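Local coordinates for TRNA threonylcarbamoyladenosine dehydratase (Escherichia coli, PDB 4D79), which catalyses the ATP-dependent dehydration of threonylcarbamoyladenosine at position 37 of tRNAs to its cyclic form, and can accept sulfur from the cysteine desulfurase CsdA in vitro, at the interface of chains A and B. Numbering follows the deposited sequence. Chains: chain A/B, TRNA threonylcarbamoyladenosine dehydratase.

Contact 1: the interface of chains A and B. Residues chain A 67-68, 70-72, 242; chain B 11-13, 15-16, 51, 96.
B:Arg51, the last residue of helix 42-51, grips the backbone of chain A. Its NH1 donates to the carbonyl O of A:Thr70 at 2.8 Å. The bond is nearly straight, 161° at the hydrogen. It lands on a carbonyl lone pair, and the acceptor lies in the guanidinium plane. CG stands anti to its own carbonyl carbon (chi1 -68°) and the chain runs extended to NE, so its methylenes also pass alongside that oxygen. The hydroxyl OG1 of A:Thr242 crosses this stem obliquely, 3.4 Å from CD of B:Arg51. CD1 of B:Ile96 covers one face of the guanidinium near its rim. An alanine at B:Arg51 would remove CD and the guanidinium, and would probably cost the A:Thr70 carbonyl this bond and loosen the packing against A:Thr242 and B:Ile96.

A:Thr70 lies between helix 7-20, where its CB is near CB of B:Arg12, and the end of helix 85-96, where its methyl CG2 touches CG2 of B:Ile96 at 3.8 Å. Its OG1 donates to A:Val67 O at 2.7 Å, on a lone pair. The same hydroxyl meets water 2, which also contacts B:Arg12 NE, at the guanidinium edge, and B:Ile96 O. CG2 of A:Val67, anti to its backbone N, presses on CG of B:Arg12 at 3.5 Å, the side chains crossing at about a right angle. Water 1 joins A:Thr68 O to B:Arg12 O and B:Gly15 N. ND2 of A:Asn71 packs on CA of B:Gly15 at 3.6 Å, its CG between the backbone N and carbonyl carbon (chi1 68°).

Behind this shell, A:Arg72 fixes that amide: its NH1 donates in plane to OD1 of A:Asn71 at 2.9 Å. A:Thr242 OG1 bonds to A:Asn71 O at 2.8 Å from above the carbonyl plane. Within the two-fold homodimer interface, the patch docks segment 67-71 on helices 7-20, 42-51 and the end of 85-96.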
loop_
_atom_site.group_PDB
_atom_site.type_symbol
_atom_site.label_atom_id
_atom_site.label_comp_id
_atom_site.label_asym_id
_atom_site.label_seq_id
_atom_site.Cartn_x
_atom_site.Cartn_y
_atom_site.Cartn_z
ATOM N N VAL A 67 12.963 5.262 15.222
ATOM C CA VAL A 67 12.703 6.439 14.390
ATOM C C VAL A 67 13.117 6.173 12.948
ATOM O O VAL A 67 12.467 6.656 12.014
ATOM C CB VAL A 67 13.432 7.678 14.959
ATOM C CG1 VAL A 67 14.923 7.435 15.056
ATOM C CG2 VAL A 67 13.151 8.934 14.115
ATOM N N THR A 68 14.166 5.372 12.736
ATOM C CA THR A 68 14.620 5.085 11.380
ATOM C C THR A 68 13.651 4.189 10.602
ATOM O O THR A 68 13.858 3.994 9.407
ATOM C CB THR A 68 16.008 4.419 11.405
ATOM O OG1 THR A 68 15.922 3.165 12.045
ATOM C CG2 THR A 68 17.066 5.285 12.140
ATOM N N THR A 70 10.670 5.082 10.069
ATOM C CA THR A 70 9.609 5.995 9.681
ATOM C C THR A 70 9.378 5.993 8.183
ATOM O O THR A 70 8.256 6.213 7.739
ATOM C CB THR A 70 9.941 7.407 10.197
ATOM O OG1 THR A 70 9.918 7.414 11.633
ATOM C CG2 THR A 70 8.933 8.443 9.736
ATOM N N ASN A 71 10.425 5.779 7.390
ATOM C CA ASN A 71 10.250 5.885 5.961
ATOM C C ASN A 71 9.438 4.728 5.366
ATOM O O ASN A 71 9.054 4.810 4.187
ATOM C CB ASN A 71 11.603 5.971 5.265
ATOM C CG ASN A 71 12.399 4.684 5.365
ATOM O OD1 ASN A 71 12.395 4.049 6.386
ATOM N ND2 ASN A 71 13.104 4.324 4.305
ATOM N N ARG A 72 9.192 3.648 6.107
ATOM C CA ARG A 72 8.610 2.469 5.469
ATOM C C ARG A 72 7.755 1.548 6.340
ATOM O O ARG A 72 7.432 0.462 5.858
ATOM C CB ARG A 72 9.720 1.618 4.844
ATOM C CG ARG A 72 10.642 0.975 5.922
ATOM C CD ARG A 72 11.996 0.665 5.419
ATOM N NE ARG A 72 12.766 -0.158 6.327
ATOM C CZ ARG A 72 13.462 0.304 7.348
ATOM N NH1 ARG A 72 13.441 1.602 7.638
ATOM N NH2 ARG A 72 14.146 -0.533 8.109
ATOM N N THR A 242 8.156 3.393 1.331
ATOM C CA THR A 242 6.859 2.835 1.658
ATOM C C THR A 242 6.156 2.313 0.413
ATOM O O THR A 242 5.501 1.265 0.442
ATOM C CB THR A 242 5.970 3.919 2.288
ATOM O OG1 THR A 242 6.379 4.194 3.614
ATOM C CG2 THR A 242 4.511 3.505 2.334
ATOM N N GLN B 11 17.287 11.166 10.556
ATOM C CA GLN B 11 17.041 9.864 11.181
ATOM C C GLN B 11 15.776 9.236 10.608
ATOM O O GLN B 11 15.722 8.024 10.365
ATOM C CB GLN B 11 16.903 10.009 12.694
ATOM C CG GLN B 11 18.240 10.302 13.409
ATOM C CD GLN B 11 19.316 9.319 13.037
ATOM O OE1 GLN B 11 20.251 9.646 12.300
ATOM N NE2 GLN B 11 19.176 8.097 13.517
ATOM N N ARG B 12 14.730 10.041 10.439
ATOM C CA ARG B 12 13.466 9.526 9.907
ATOM C C ARG B 12 13.619 9.087 8.458
ATOM O O ARG B 12 13.053 8.066 8.055
ATOM C CB ARG B 12 12.380 10.581 10.038
ATOM C CG ARG B 12 11.990 10.890 11.455
ATOM C CD ARG B 12 10.816 11.859 11.532
ATOM N NE ARG B 12 10.382 11.912 12.920
ATOM C CZ ARG B 12 10.733 12.832 13.803
ATOM N NH1 ARG B 12 11.435 13.909 13.452
ATOM N NH2 ARG B 12 10.278 12.725 15.034
ATOM N N PHE B 13 14.403 9.835 7.658
ATOM C CA PHE B 13 14.376 9.668 6.203
ATOM C C PHE B 13 15.737 9.323 5.612
ATOM O O PHE B 13 15.919 9.394 4.399
ATOM C CB PHE B 13 13.754 10.908 5.559
ATOM C CG PHE B 13 12.365 11.159 6.049
ATOM C CD1 PHE B 13 11.343 10.242 5.782
ATOM C CD2 PHE B 13 12.068 12.272 6.795
ATOM C CE1 PHE B 13 10.057 10.463 6.260
ATOM C CE2 PHE B 13 10.792 12.490 7.266
ATOM C CZ PHE B 13 9.792 11.570 7.022
ATOM N N GLY B 15 16.800 6.374 4.976
ATOM C CA GLY B 15 16.532 5.388 3.942
ATOM C C GLY B 15 16.013 5.991 2.645
ATOM O O GLY B 15 16.259 5.449 1.563
ATOM N N THR B 16 15.303 7.124 2.730
ATOM C CA THR B 16 14.910 7.887 1.539
ATOM C C THR B 16 16.120 8.431 0.788
ATOM O O THR B 16 16.245 8.266 -0.429
ATOM C CB THR B 16 13.988 9.020 1.979
ATOM O OG1 THR B 16 12.962 8.459 2.810
ATOM C CG2 THR B 16 13.373 9.734 0.802
ATOM N N ARG B 51 5.849 9.711 4.605
ATOM C CA ARG B 51 6.896 8.751 4.891
ATOM C C ARG B 51 8.037 8.807 3.890
ATOM O O ARG B 51 9.032 8.107 4.069
ATOM C CB ARG B 51 6.326 7.331 4.952
ATOM C CG ARG B 51 5.391 7.118 6.153
ATOM C CD ARG B 51 5.212 5.639 6.500
ATOM N NE ARG B 51 4.302 5.530 7.625
ATOM C CZ ARG B 51 4.629 5.733 8.891
ATOM N NH1 ARG B 51 5.871 6.009 9.232
ATOM N NH2 ARG B 51 3.702 5.649 9.826
ATOM N N ILE B 96 4.035 11.231 12.094
ATOM C CA ILE B 96 5.041 10.646 11.227
ATOM C C ILE B 96 6.249 11.556 11.147
ATOM O O ILE B 96 7.391 11.118 11.334
ATOM C CB ILE B 96 4.463 10.366 9.835
ATOM C CG1 ILE B 96 3.446 9.191 9.926
ATOM C CG2 ILE B 96 5.587 10.018 8.844
ATOM C CD1 ILE B 96 2.688 8.928 8.639
HETATM O O HOH W 1 14.792 6.064 7.140
HETATM O O HOH W 2 8.591 9.376 13.208
#

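Contact 2: the interface of chains A and B. Residues chain A 20, 48, 52, 250-251, 253-254, 257; chain B 159, 161, 242-243, 247.
B:Met243, phi/psi -59/-31°, lies in the first turn of helix 242-266 and faces the same helix of chain A around A:Phe250 and A:Ser254, also helical. Its side chain carries the contact, and chain A hides 105 Å² of the residue. CG is anti to the carbonyl carbon, and the chain then bends at both chi2 and chi3. This folds the thioether into chain A. The sulfur SD meets A:Thr52 OG1 tip to tip at 3.4 Å and packs on the methyl CB of A:Ala48 at 3.7 Å. The terminal methyl CE lies 3.3 Å from the phenol OH of A:Tyr20 and also touches CD1 of A:Leu257. A:Val253 crosses the methionine at about a right angle, its CG1 near SD.

A:Thr52, just beyond helix 42-51, is held by the last turns of that helix. OG1 donates to A:Ala48 O at 2.8 Å, from above the carbonyl plane. It also meets water 3, which reaches B:Thr242 N at the start of the helix.

On the other flank, water 4 gathers A:Tyr20 OH, A:Ser254 OG and the carbonyl O of B:Ile159. It lies at the edge of the tyrosine ring, 2.7 Å from OH of A:Tyr20. The direct bond from A:Ser254 OG to B:Ile159 O is weak, so the water probably carries more of this link. CB of A:Ser254 packs on CD of B:Pro161 at 3.7 Å.

The A:Phe250 side chain slides past B:Thr247 in the opposite direction, with CD2 3.6 Å from OG1 of B:Thr247. Its CZ packs on CG2 of B:Thr242. The patch plugs one subunit's methionine into the other, apolar at its middle and bordered by hydroxyls and waters, as part of the homodimer interface.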
loop_
_atom_site.group_PDB
_atom_site.type_symbol
_atom_site.label_atom_id
_atom_site.label_comp_id
_atom_site.label_asym_id
_atom_site.label_seq_id
_atom_site.Cartn_x
_atom_site.Cartn_y
_atom_site.Cartn_z
ATOM N N TYR A 20 -15.406 -9.606 -2.801
ATOM C CA TYR A 20 -15.015 -11.008 -2.825
ATOM C C TYR A 20 -16.175 -11.971 -2.692
ATOM O O TYR A 20 -15.996 -13.145 -3.013
ATOM C CB TYR A 20 -14.032 -11.320 -1.695
ATOM C CG TYR A 20 -12.747 -10.565 -1.787
ATOM C CD1 TYR A 20 -11.733 -10.966 -2.651
ATOM C CD2 TYR A 20 -12.532 -9.456 -0.993
ATOM C CE1 TYR A 20 -10.523 -10.254 -2.711
ATOM C CE2 TYR A 20 -11.375 -8.766 -1.044
ATOM C CZ TYR A 20 -10.371 -9.136 -1.902
ATOM O OH TYR A 20 -9.208 -8.379 -1.881
ATOM N N ALA A 48 -3.318 -4.869 5.994
ATOM C CA ALA A 48 -4.219 -5.296 4.939
ATOM C C ALA A 48 -5.076 -6.482 5.383
ATOM O O ALA A 48 -6.278 -6.539 5.081
ATOM C CB ALA A 48 -3.412 -5.647 3.692
ATOM N N THR A 52 -9.245 -6.506 5.572
ATOM C CA THR A 52 -9.995 -7.392 4.698
ATOM C C THR A 52 -10.776 -8.450 5.480
ATOM O O THR A 52 -11.085 -9.504 4.938
ATOM C CB THR A 52 -9.056 -8.016 3.669
ATOM O OG1 THR A 52 -8.192 -7.011 3.161
ATOM C CG2 THR A 52 -9.836 -8.590 2.464
ATOM N N PHE A 250 1.175 -5.953 0.373
ATOM C CA PHE A 250 -0.171 -5.990 -0.177
ATOM C C PHE A 250 -0.308 -7.062 -1.252
ATOM O O PHE A 250 -1.331 -7.755 -1.318
ATOM C CB PHE A 250 -0.548 -4.624 -0.760
ATOM C CG PHE A 250 -0.714 -3.518 0.258
ATOM C CD1 PHE A 250 -1.001 -3.782 1.600
ATOM C CD2 PHE A 250 -0.611 -2.196 -0.142
ATOM C CE1 PHE A 250 -1.157 -2.750 2.501
ATOM C CE2 PHE A 250 -0.762 -1.166 0.757
ATOM C CZ PHE A 250 -1.056 -1.441 2.077
ATOM N N VAL A 251 0.702 -7.220 -2.106
ATOM C CA VAL A 251 0.671 -8.278 -3.097
ATOM C C VAL A 251 0.734 -9.656 -2.415
ATOM O O VAL A 251 0.063 -10.597 -2.835
ATOM C CB VAL A 251 1.813 -8.072 -4.108
ATOM C CG1 VAL A 251 2.003 -9.336 -4.968
ATOM C CG2 VAL A 251 1.542 -6.796 -4.992
ATOM N N VAL A 253 -0.521 -10.482 0.506
ATOM C CA VAL A 253 -1.855 -10.726 1.053
ATOM C C VAL A 253 -2.854 -11.049 -0.063
ATOM O O VAL A 253 -3.605 -12.016 0.037
ATOM C CB VAL A 253 -2.305 -9.524 1.902
ATOM C CG1 VAL A 253 -3.746 -9.626 2.293
ATOM C CG2 VAL A 253 -1.444 -9.407 3.138
ATOM N N SER A 254 -2.875 -10.254 -1.134
ATOM C CA SER A 254 -3.793 -10.541 -2.236
ATOM C C SER A 254 -3.548 -11.931 -2.821
ATOM O O SER A 254 -4.499 -12.635 -3.201
ATOM C CB SER A 254 -3.675 -9.472 -3.315
ATOM O OG SER A 254 -4.362 -8.293 -2.933
ATOM N N LEU A 257 -5.035 -14.556 -0.405
ATOM C CA LEU A 257 -6.488 -14.601 -0.444
ATOM C C LEU A 257 -6.972 -15.267 -1.716
ATOM O O LEU A 257 -7.936 -16.038 -1.693
ATOM C CB LEU A 257 -7.071 -13.203 -0.302
ATOM C CG LEU A 257 -6.767 -12.449 0.988
ATOM C CD1 LEU A 257 -7.535 -11.184 1.061
ATOM C CD2 LEU A 257 -7.045 -13.269 2.198
ATOM N N ILE B 159 -9.172 -6.579 -7.528
ATOM C CA ILE B 159 -8.517 -7.389 -6.497
ATOM C C ILE B 159 -7.025 -7.578 -6.715
ATOM O O ILE B 159 -6.351 -8.055 -5.789
ATOM C CB ILE B 159 -9.178 -8.777 -6.359
ATOM C CG1 ILE B 159 -8.898 -9.663 -7.576
ATOM C CG2 ILE B 159 -10.670 -8.625 -6.139
ATOM C CD1 ILE B 159 -9.298 -11.152 -7.362
ATOM N N PRO B 161 -3.360 -6.093 -7.206
ATOM C CA PRO B 161 -2.473 -4.909 -7.223
ATOM C C PRO B 161 -1.390 -4.957 -8.284
ATOM O O PRO B 161 -0.855 -3.896 -8.628
ATOM C CB PRO B 161 -1.858 -4.885 -5.805
ATOM C CG PRO B 161 -2.683 -5.856 -4.997
ATOM C CD PRO B 161 -3.261 -6.847 -5.941
ATOM N N THR B 242 -8.095 -2.724 0.522
ATOM C CA THR B 242 -6.891 -1.956 0.845
ATOM C C THR B 242 -5.754 -2.265 -0.116
ATOM O O THR B 242 -5.055 -1.354 -0.582
ATOM C CB THR B 242 -6.447 -2.255 2.285
ATOM O OG1 THR B 242 -7.376 -1.628 3.177
ATOM C CG2 THR B 242 -5.025 -1.695 2.543
ATOM N N MET B 243 -5.534 -3.558 -0.400
ATOM C CA MET B 243 -4.362 -3.952 -1.169
ATOM C C MET B 243 -4.333 -3.280 -2.530
ATOM O O MET B 243 -3.248 -3.035 -3.068
ATOM C CB MET B 243 -4.321 -5.481 -1.342
ATOM C CG MET B 243 -4.156 -6.249 -0.041
ATOM S SD MET B 243 -5.686 -6.444 0.895
ATOM C CE MET B 243 -6.551 -7.605 -0.175
ATOM N N THR B 247 -2.520 0.691 -3.196
ATOM C CA THR B 247 -1.499 0.634 -4.226
ATOM C C THR B 247 -1.750 1.672 -5.320
ATOM O O THR B 247 -0.778 2.165 -5.895
ATOM C CB THR B 247 -1.392 -0.785 -4.783
ATOM O OG1 THR B 247 -1.017 -1.657 -3.721
ATOM C CG2 THR B 247 -0.298 -0.888 -5.834
HETATM O O HOH W 3 -9.269 -4.693 2.309
HETATM O O HOH W 4 -7.012 -8.983 -3.353
#

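Contact 1 and contact 2 belong to one two-fold homodimer interface, and the centres of their C-alpha atoms lie about 23 Å apart. Helices 7-20, 42-51 and 242-266 take part in both. In contact 1 helices 7-20 and 42-51 come from chain B, whereas in contact 2 they come from chain A. Each contact has a twin with the chains exchanged, so each subunit offers both halves. Helix 242-266 of chain A reaches both, through A:Thr242 and through A:Phe250 to A:Leu257. It is likely to couple the backbone-gripping arginine patch to the methionine-centred packing and hold the subunits in one arrangement.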